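Local structure of rRNA adenine N-6-methyltransferase (Saccharopolyspora erythraea, 6NVM) at residues Phe125-Pro130 with Ala148-Trp152; Thr188-Phe192 with Glu223-Glu227; Tyr257-Val262 with Glu290-Gln294. The protein dimethylates N6 of a specific adenine in 23S rRNA with S-adenosylmethionine as methyl donor, which lowers ribosome affinity for macrolide, lincosamide and streptogramin B antibiotics. All blocks are in the same frame, centred on the assembly; numbering follows the deposited sequence.

Contact 1 of 3, residues Phe125-Pro130 with Ala148-Trp152; sequences FLTAEP and AIVDW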
loop_
_atom_site.group_PDB
_atom_site.type_symbol
_atom_site.label_atom_id
_atom_site.label_comp_id
_atom_site.label_asym_id
_atom_site.label_seq_id
_atom_site.Cartn_x
_atom_site.Cartn_y
_atom_site.Cartn_z
ATOM N N PHE A 125 10.486 -4.887 12.593
ATOM C CA PHE A 125 10.028 -5.364 11.294
ATOM C C PHE A 125 10.719 -4.645 10.146
ATOM O O PHE A 125 10.893 -5.224 9.065
ATOM C CB PHE A 125 8.516 -5.189 11.155
ATOM C CG PHE A 125 7.998 -5.610 9.812
ATOM C CD1 PHE A 125 7.826 -6.949 9.515
ATOM C CD2 PHE A 125 7.736 -4.675 8.830
ATOM C CE1 PHE A 125 7.378 -7.352 8.264
ATOM C CE2 PHE A 125 7.276 -5.073 7.579
ATOM C CZ PHE A 125 7.106 -6.405 7.297
ATOM N N LEU A 126 11.104 -3.388 10.346
ATOM C CA LEU A 126 11.597 -2.591 9.228
ATOM C C LEU A 126 12.935 -3.083 8.696
ATOM O O LEU A 126 13.290 -2.749 7.560
ATOM C CB LEU A 126 11.692 -1.124 9.642
ATOM C CG LEU A 126 10.367 -0.361 9.572
ATOM C CD1 LEU A 126 10.526 1.044 10.156
ATOM C CD2 LEU A 126 9.856 -0.278 8.134
ATOM N N THR A 127 13.682 -3.860 9.478
ATOM C CA THR A 127 14.936 -4.449 9.021
ATOM C C THR A 127 14.796 -5.930 8.689
ATOM O O THR A 127 15.805 -6.594 8.427
ATOM C CB THR A 127 16.033 -4.263 10.073
ATOM O OG1 THR A 127 15.680 -4.967 11.275
ATOM C CG2 THR A 127 16.235 -2.790 10.386
ATOM N N ALA A 128 13.574 -6.460 8.695
ATOM C CA ALA A 128 13.343 -7.853 8.348
ATOM C C ALA A 128 13.395 -8.053 6.833
ATOM O O ALA A 128 13.039 -7.170 6.053
ATOM C CB ALA A 128 11.991 -8.319 8.885
ATOM N N GLU A 129 13.874 -9.228 6.423
ATOM C CA GLU A 129 13.878 -9.632 5.022
ATOM C C GLU A 129 12.557 -10.311 4.675
ATOM O O GLU A 129 12.031 -11.080 5.481
ATOM C CB GLU A 129 15.025 -10.602 4.739
ATOM C CG GLU A 129 16.392 -9.953 4.663
ATOM C CD GLU A 129 16.625 -9.232 3.345
ATOM O OE1 GLU A 129 16.079 -9.675 2.311
ATOM O OE2 GLU A 129 17.356 -8.219 3.345
ATOM N N PRO A 130 11.975 -10.070 3.500
ATOM C CA PRO A 130 10.781 -10.819 3.125
ATOM C C PRO A 130 11.129 -12.265 2.832
ATOM O O PRO A 130 12.273 -12.581 2.462
ATOM C CB PRO A 130 10.288 -10.091 1.860
ATOM C CG PRO A 130 11.497 -9.484 1.298
ATOM C CD PRO A 130 12.342 -9.085 2.469
ATOM N N ALA A 148 7.419 4.088 5.532
ATOM C CA ALA A 148 8.505 3.117 5.479
ATOM C C ALA A 148 7.967 1.695 5.336
ATOM O O ALA A 148 8.572 0.861 4.650
ATOM C CB ALA A 148 9.378 3.248 6.725
ATOM N N ILE A 149 6.842 1.395 5.992
ATOM C CA ILE A 149 6.232 0.076 5.868
ATOM C C ILE A 149 5.707 -0.136 4.449
ATOM O O ILE A 149 5.893 -1.204 3.852
ATOM C CB ILE A 149 5.123 -0.084 6.929
ATOM C CG1 ILE A 149 5.731 -0.150 8.335
ATOM C CG2 ILE A 149 4.253 -1.304 6.656
ATOM C CD1 ILE A 149 6.417 -1.468 8.676
ATOM N N VAL A 150 5.045 0.874 3.886
ATOM C CA VAL A 150 4.614 0.799 2.490
ATOM C C VAL A 150 5.803 0.492 1.579
ATOM O O VAL A 150 5.731 -0.389 0.711
ATOM C CB VAL A 150 3.897 2.099 2.085
ATOM C CG1 VAL A 150 3.610 2.132 0.585
ATOM C CG2 VAL A 150 2.605 2.239 2.870
ATOM N N ASP A 151 6.922 1.204 1.767
ATOM C CA ASP A 151 8.107 0.939 0.952
ATOM C C ASP A 151 8.609 -0.487 1.148
ATOM O O ASP A 151 9.047 -1.136 0.191
ATOM C CB ASP A 151 9.231 1.921 1.284
ATOM C CG ASP A 151 8.936 3.343 0.838
ATOM O OD1 ASP A 151 8.082 3.546 -0.051
ATOM O OD2 ASP A 151 9.586 4.260 1.381
ATOM N N TRP A 152 8.578 -0.984 2.385
ATOM C CA TRP A 152 8.962 -2.369 2.638
ATOM C C TRP A 152 8.143 -3.318 1.770
ATOM O O TRP A 152 8.684 -4.229 1.132
ATOM C CB TRP A 152 8.777 -2.692 4.124
ATOM C CG TRP A 152 9.349 -4.014 4.548
ATOM C CD1 TRP A 152 10.535 -4.225 5.184
ATOM C CD2 TRP A 152 8.754 -5.311 4.373
ATOM N NE1 TRP A 152 10.720 -5.569 5.412
ATOM C CE2 TRP A 152 9.642 -6.254 4.920
ATOM C CE3 TRP A 152 7.562 -5.763 3.799
ATOM C CZ2 TRP A 152 9.373 -7.620 4.916
ATOM C CZ3 TRP A 152 7.298 -7.121 3.800
ATOM C CH2 TRP A 152 8.198 -8.031 4.355
#

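Contact 2 of 3, residues Thr188-Phe192 with Glu223-Glu227; sequences TWPLF and EPLLE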
loop_
_atom_site.group_PDB
_atom_site.type_symbol
_atom_site.label_atom_id
_atom_site.label_comp_id
_atom_site.label_asym_id
_atom_site.label_seq_id
_atom_site.Cartn_x
_atom_site.Cartn_y
_atom_site.Cartn_z
ATOM N N THR A 188 3.787 3.450 -9.096
ATOM C CA THR A 188 3.731 2.007 -8.883
ATOM C C THR A 188 2.452 1.369 -9.410
ATOM O O THR A 188 2.334 0.140 -9.376
ATOM C CB THR A 188 3.870 1.681 -7.386
ATOM O OG1 THR A 188 2.786 2.266 -6.659
ATOM C CG2 THR A 188 5.189 2.202 -6.841
ATOM N N TRP A 189 1.507 2.165 -9.903
ATOM C CA TRP A 189 0.245 1.627 -10.403
ATOM C C TRP A 189 0.419 0.526 -11.439
ATOM O O TRP A 189 -0.407 -0.403 -11.455
ATOM C CB TRP A 189 -0.589 2.777 -10.987
ATOM C CG TRP A 189 -2.018 2.428 -11.220
ATOM C CD1 TRP A 189 -2.603 2.089 -12.407
ATOM C CD2 TRP A 189 -3.054 2.381 -10.235
ATOM N NE1 TRP A 189 -3.940 1.835 -12.220
ATOM C CE2 TRP A 189 -4.242 2.009 -10.895
ATOM C CE3 TRP A 189 -3.093 2.622 -8.861
ATOM C CZ2 TRP A 189 -5.457 1.876 -10.225
ATOM C CZ3 TRP A 189 -4.301 2.486 -8.196
ATOM C CH2 TRP A 189 -5.465 2.120 -8.879
ATOM N N PRO A 190 1.412 0.565 -12.332
ATOM C CA PRO A 190 1.586 -0.561 -13.261
ATOM C C PRO A 190 1.933 -1.864 -12.569
ATOM O O PRO A 190 1.735 -2.926 -13.167
ATOM C CB PRO A 190 2.720 -0.090 -14.179
ATOM C CG PRO A 190 2.680 1.390 -14.097
ATOM C CD PRO A 190 2.295 1.690 -12.679
ATOM N N LEU A 191 2.421 -1.822 -11.327
ATOM C CA LEU A 191 2.780 -3.026 -10.585
ATOM C C LEU A 191 1.821 -3.355 -9.454
ATOM O O LEU A 191 1.668 -4.532 -9.126
ATOM C CB LEU A 191 4.188 -2.895 -9.990
ATOM C CG LEU A 191 5.355 -2.633 -10.945
ATOM C CD1 LEU A 191 6.677 -2.610 -10.173
ATOM C CD2 LEU A 191 5.393 -3.672 -12.040
ATOM N N PHE A 192 1.167 -2.350 -8.866
ATOM C CA PHE A 192 0.336 -2.524 -7.681
ATOM C C PHE A 192 -1.014 -1.844 -7.835
ATOM O O PHE A 192 -1.101 -0.717 -8.330
ATOM C CB PHE A 192 1.015 -1.940 -6.443
ATOM C CG PHE A 192 2.049 -2.833 -5.844
ATOM C CD1 PHE A 192 3.359 -2.799 -6.292
ATOM C CD2 PHE A 192 1.711 -3.708 -4.824
ATOM C CE1 PHE A 192 4.306 -3.626 -5.742
ATOM C CE2 PHE A 192 2.661 -4.530 -4.266
ATOM C CZ PHE A 192 3.956 -4.489 -4.729
ATOM N N GLU A 223 -0.022 -9.892 -13.450
ATOM C CA GLU A 223 0.660 -9.432 -14.658
ATOM C C GLU A 223 0.863 -7.923 -14.573
ATOM O O GLU A 223 -0.128 -7.176 -14.480
ATOM C CB GLU A 223 -0.124 -9.807 -15.926
ATOM C CG GLU A 223 -1.503 -9.157 -16.088
ATOM C CD GLU A 223 -2.056 -9.299 -17.504
ATOM O OE1 GLU A 223 -2.209 -10.446 -17.985
ATOM O OE2 GLU A 223 -2.325 -8.254 -18.141
ATOM N N PRO A 224 2.098 -7.423 -14.571
ATOM C CA PRO A 224 2.298 -5.969 -14.573
ATOM C C PRO A 224 1.728 -5.328 -15.827
ATOM O O PRO A 224 1.746 -5.915 -16.911
ATOM C CB PRO A 224 3.821 -5.825 -14.519
ATOM C CG PRO A 224 4.295 -7.087 -13.893
ATOM C CD PRO A 224 3.372 -8.142 -14.406
ATOM N N LEU A 225 1.224 -4.096 -15.671
ATOM C CA LEU A 225 0.650 -3.378 -16.805
ATOM C C LEU A 225 1.718 -2.860 -17.759
ATOM O O LEU A 225 1.412 -2.584 -18.924
ATOM C CB LEU A 225 -0.208 -2.206 -16.322
ATOM C CG LEU A 225 -1.287 -2.478 -15.271
ATOM C CD1 LEU A 225 -2.151 -1.245 -15.081
ATOM C CD2 LEU A 225 -2.133 -3.677 -15.646
ATOM N N LEU A 226 2.948 -2.703 -17.282
ATOM C CA LEU A 226 4.093 -2.369 -18.113
ATOM C C LEU A 226 5.307 -3.083 -17.546
ATOM O O LEU A 226 5.364 -3.395 -16.355
ATOM C CB LEU A 226 4.361 -0.860 -18.157
ATOM C CG LEU A 226 3.250 0.050 -18.670
ATOM C CD1 LEU A 226 3.565 1.506 -18.327
ATOM C CD2 LEU A 226 3.077 -0.119 -20.169
ATOM N N GLU A 227 6.294 -3.322 -18.407
ATOM C CA GLU A 227 7.509 -4.010 -17.996
ATOM C C GLU A 227 8.706 -3.440 -18.743
ATOM O O GLU A 227 8.566 -2.761 -19.763
ATOM C CB GLU A 227 7.413 -5.519 -18.256
ATOM C CG GLU A 227 7.264 -5.876 -19.732
ATOM C CD GLU A 227 7.262 -7.373 -19.980
ATOM O OE1 GLU A 227 7.600 -8.135 -19.049
ATOM O OE2 GLU A 227 6.923 -7.785 -21.111
#

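Contact 3 of 3, residues Tyr257-Val262 with Glu290-Gln294; sequences YPRRRV and ERLDQ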
loop_
_atom_site.group_PDB
_atom_site.type_symbol
_atom_site.label_atom_id
_atom_site.label_comp_id
_atom_site.label_asym_id
_atom_site.label_seq_id
_atom_site.Cartn_x
_atom_site.Cartn_y
_atom_site.Cartn_z
ATOM N N TYR A 257 8.581 15.819 -25.131
ATOM C CA TYR A 257 7.840 15.275 -26.257
ATOM C C TYR A 257 7.437 16.377 -27.232
ATOM O O TYR A 257 7.282 17.533 -26.832
ATOM C CB TYR A 257 6.580 14.545 -25.779
ATOM C CG TYR A 257 6.851 13.308 -24.960
ATOM C CD1 TYR A 257 6.839 13.354 -23.574
ATOM C CD2 TYR A 257 7.110 12.092 -25.573
ATOM C CE1 TYR A 257 7.078 12.216 -22.819
ATOM C CE2 TYR A 257 7.351 10.956 -24.832
ATOM C CZ TYR A 257 7.334 11.022 -23.455
ATOM O OH TYR A 257 7.571 9.885 -22.719
ATOM N N PRO A 258 7.236 16.046 -28.509
ATOM C CA PRO A 258 6.817 17.069 -29.476
ATOM C C PRO A 258 5.403 17.562 -29.205
ATOM O O PRO A 258 4.547 16.829 -28.703
ATOM C CB PRO A 258 6.896 16.342 -30.825
ATOM C CG PRO A 258 7.690 15.106 -30.571
ATOM C CD PRO A 258 7.437 14.739 -29.152
ATOM N N ARG A 259 5.161 18.821 -29.576
ATOM C CA ARG A 259 3.877 19.455 -29.291
ATOM C C ARG A 259 2.716 18.650 -29.865
ATOM O O ARG A 259 1.720 18.402 -29.175
ATOM C CB ARG A 259 3.865 20.878 -29.850
ATOM C CG ARG A 259 2.586 21.645 -29.545
ATOM C CD ARG A 259 2.631 23.061 -30.097
ATOM N NE ARG A 259 2.801 23.074 -31.549
ATOM C CZ ARG A 259 1.816 22.898 -32.425
ATOM N NH1 ARG A 259 0.572 22.688 -32.009
ATOM N NH2 ARG A 259 2.076 22.928 -33.725
ATOM N N ARG A 260 2.816 18.250 -31.136
ATOM C CA ARG A 260 1.720 17.526 -31.773
ATOM C C ARG A 260 1.370 16.264 -30.994
ATOM O O ARG A 260 0.190 15.940 -30.817
ATOM C CB ARG A 260 2.087 17.170 -33.215
ATOM C CG ARG A 260 2.277 18.364 -34.143
ATOM C CD ARG A 260 0.961 19.062 -34.442
ATOM N NE ARG A 260 1.147 20.240 -35.290
ATOM C CZ ARG A 260 0.957 20.276 -36.607
ATOM N NH1 ARG A 260 0.562 19.195 -37.268
ATOM N NH2 ARG A 260 1.160 21.407 -37.269
ATOM N N ARG A 261 2.385 15.539 -30.525
ATOM C CA ARG A 261 2.133 14.296 -29.805
ATOM C C ARG A 261 1.599 14.563 -28.405
ATOM O O ARG A 261 0.791 13.780 -27.895
ATOM C CB ARG A 261 3.410 13.461 -29.733
ATOM C CG ARG A 261 3.176 12.034 -29.269
ATOM C CD ARG A 261 4.484 11.310 -29.017
ATOM N NE ARG A 261 5.344 11.299 -30.195
ATOM C CZ ARG A 261 6.593 10.845 -30.201
ATOM N NH1 ARG A 261 7.135 10.363 -29.090
ATOM N NH2 ARG A 261 7.303 10.875 -31.321
ATOM N N VAL A 262 2.043 15.651 -27.770
ATOM C CA VAL A 262 1.554 16.000 -26.439
ATOM C C VAL A 262 0.064 16.313 -26.488
ATOM O O VAL A 262 -0.718 15.838 -25.656
ATOM C CB VAL A 262 2.361 17.183 -25.870
ATOM C CG1 VAL A 262 1.689 17.759 -24.621
ATOM C CG2 VAL A 262 3.781 16.745 -25.550
ATOM N N GLU A 290 0.478 5.737 -23.103
ATOM C CA GLU A 290 0.210 4.928 -24.285
ATOM C C GLU A 290 0.369 5.748 -25.558
ATOM O O GLU A 290 1.065 5.341 -26.492
ATOM C CB GLU A 290 -1.199 4.350 -24.179
ATOM C CG GLU A 290 -1.640 3.496 -25.351
ATOM C CD GLU A 290 -3.056 2.964 -25.167
ATOM O OE1 GLU A 290 -3.936 3.734 -24.707
ATOM O OE2 GLU A 290 -3.280 1.773 -25.468
ATOM N N ARG A 291 -0.273 6.915 -25.610
ATOM C CA ARG A 291 -0.203 7.731 -26.817
ATOM C C ARG A 291 1.160 8.392 -26.960
ATOM O O ARG A 291 1.687 8.505 -28.073
ATOM C CB ARG A 291 -1.313 8.785 -26.808
ATOM C CG ARG A 291 -1.350 9.660 -28.062
ATOM C CD ARG A 291 -1.495 8.827 -29.341
ATOM N NE ARG A 291 -1.499 9.664 -30.538
ATOM C CZ ARG A 291 -0.403 10.119 -31.141
ATOM N NH1 ARG A 291 0.801 9.820 -30.664
ATOM N NH2 ARG A 291 -0.510 10.877 -32.225
ATOM N N LEU A 292 1.753 8.840 -25.850
ATOM C CA LEU A 292 3.064 9.470 -25.945
ATOM C C LEU A 292 4.130 8.490 -26.403
ATOM O O LEU A 292 5.071 8.882 -27.101
ATOM C CB LEU A 292 3.470 10.071 -24.603
ATOM C CG LEU A 292 2.771 11.372 -24.213
ATOM C CD1 LEU A 292 3.235 11.788 -22.849
ATOM C CD2 LEU A 292 3.050 12.477 -25.225
ATOM N N ASP A 293 4.000 7.221 -26.031
ATOM C CA ASP A 293 5.043 6.239 -26.291
ATOM C C ASP A 293 4.984 5.660 -27.698
ATOM O O ASP A 293 5.772 4.759 -28.010
ATOM C CB ASP A 293 4.960 5.111 -25.264
ATOM C CG ASP A 293 6.275 4.384 -25.094
ATOM O OD1 ASP A 293 7.321 5.064 -25.014
ATOM O OD2 ASP A 293 6.259 3.137 -25.006
ATOM N N GLN A 294 4.079 6.142 -28.544
ATOM C CA GLN A 294 4.016 5.682 -29.927
ATOM C C GLN A 294 5.061 6.388 -30.785
ATOM O O GLN A 294 5.100 7.617 -30.842
ATOM C CB GLN A 294 2.621 5.909 -30.508
ATOM C CG GLN A 294 1.543 5.033 -29.898
ATOM C CD GLN A 294 0.204 5.200 -30.592
ATOM O OE1 GLN A 294 0.088 5.930 -31.579
ATOM N NE2 GLN A 294 -0.820 4.524 -30.076
HETATM O O HOH W 1 7.922 7.606 -23.987
#

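Contact 1 of 3, residues Phe125-Pro130 with Ala148-Trp152
The ring of Phe125 meets the indole of Trp152 with a corner, not flat on. Its CZ stands 3.2 Å above the indole plane, over the centre. The two six-membered rings have centroids 4.3 Å apart and planes at 44°, an oblique pair. Trp152 reaches Phe125 because its CG lies anti to the backbone N (chi1 -170°), which swings the indole off helix 146-155 toward the loop. There its NE1 donates to the carbonyl O of Ala128 over 2.9 Å. The bond is fairly straight at hydrogen (156°). The acceptor lies close to the indole plane, while the donor is tilted from the carbonyl plane. This bond and the Phe125 ring together fix how the indole is turned. At the far end of the indole, Pro130 CB lies 3.9 Å from Trp152 CH2.

A second apolar patch lies one helical turn back. Ile149 sends CD1 to the edge of the Phe125 ring, 3.5 Å from its CD2. Leu126 CD2 reaches the same Ile149 methyl and also lies 3.8 Å from Ala148 CB. Behind the loop, Phe125 packs on Leu75 and Ala77 of strand 73-77 and meets Tyr98 edge-to-face. The backbone N of Leu126 bonds OD1 of Asp124, a predicted S-adenosylmethionine-binding residue. The contact thus joins the loop after strand 118-121 to the helix after strand 135-140, beside the probable cofactor pocket of a Rossmann-like class I methyltransferase fold.

Contact 2 of 3, residues Thr188-Phe192 with Glu223-Glu227
Leu225 points at Pro190 in the apolar centre of this contact, with their CB atoms 4.2 Å apart. It is a loop-to-loop junction at one edge of the Rossmann-like sheet. Residues 188-192 lead from helix 183-188 into the outermost strand 192-200. Residues 223-227 leave the neighbouring strand 213-220 and lead into helix 228-243. Pro190 is buried, and its ring also packs on Leu231 and Tyr234 of that helix. Leu226 shares both of these partners, and its CD1 lies 4.3 Å from Pro190 CG.

Beside this centre, Leu225 turns its CD1 toward the indole of Trp189, 4.3 Å from CD1 of that ring. The approach is oblique. Helix 282-292 adds Leu286, which touches both Trp189 and Leu225. Near the surface, Leu191 meets the exposed Pro224. The CB of Leu191 points away from the other loop, but the chain bends so that CD2, at its end, comes within 3.6 Å of Pro224 CB.

The polar edge is made by backbone and by Arg221. Arg221 bonds the carbonyl O of Trp189 through NE and makes a cation-pi contact with the Trp189 ring. The carbonyl O of Thr188 accepts from the N atoms of both Leu191 and Phe192, which holds the turn closed. Across the loops, Pro190 O lies 3.4 Å from Pro224 CA in a C-H...O contact. The same oxygen accepts a nearly straight bond (165°) from Leu225 N at 2.8 Å, in the carbonyl plane and on a lone pair.

Contact 3 of 3, residues Tyr257-Val262 with Glu290-Gln294
Tyr257 lays one ring face against Leu292, the buried residue at the centre of this helix-to-helix contact. It lies in the helical region that follows the Rossmann-like part of the chain, where the start of helix 259-269 meets the end of helix 282-292. Leu292 CD1 sits over the Tyr257 ring in a CH-pi contact, 4.1 Å from the centroid and 20° off the normal. The two side chains cross at about a right angle. At the ring's far end, a water lies 2.6 Å from Tyr257 OH and donates to Asp293 OD1, which also forms a salt bridge with Arg233.

Pro258 follows at the N-cap position. Its CD covers one face of the Arg261 guanidinium, and the carbonyl O of Gln294 lies over the opposite face, so the group is held between the two. Arg261 starts out with CG anti to the backbone N, then bends at chi3 (-57°). This bend carries the guanidinium past the end of helix 282-292. Arg261 CG lies 3.5 Å from Arg291 NH1. The like charges of the two arginines are close, though the charged atoms do not touch. The polar bond that joins the two segments directly runs from Arg261 NH1 to Leu292 O, 3.2 Å long, nearly along the C=O axis but bent at hydrogen (139°).

Val262 ends the segment. It is buried and packs on Gln250 and Leu253 of helix 249-254. Toward the other segment, Val262 CG2 lies 4.3 Å from Leu292 CD2.

Contact 1 and contact 3 are partly buried, whereas contact 2 is a surface contact. Contacts 1 and 2 both belong to the Rossmann-like part. Contact 1 lies beside the predicted cofactor site; contact 2 lies at the edge of the sheet. The centre of contact 3 lies about 31 Å from the centre of the chain, among the C-terminal helices. Helix 282-292 links contacts 2 and 3: it covers Trp189 and Leu225, and its last turn and the residues just after it form one side of contact 3. Each contact has one direct hydrogen bond to a backbone carbonyl. The donor is an indole in contact 1, a backbone amide in contact 2 and a guanidinium in contact 3, where charge and water join the chemistry.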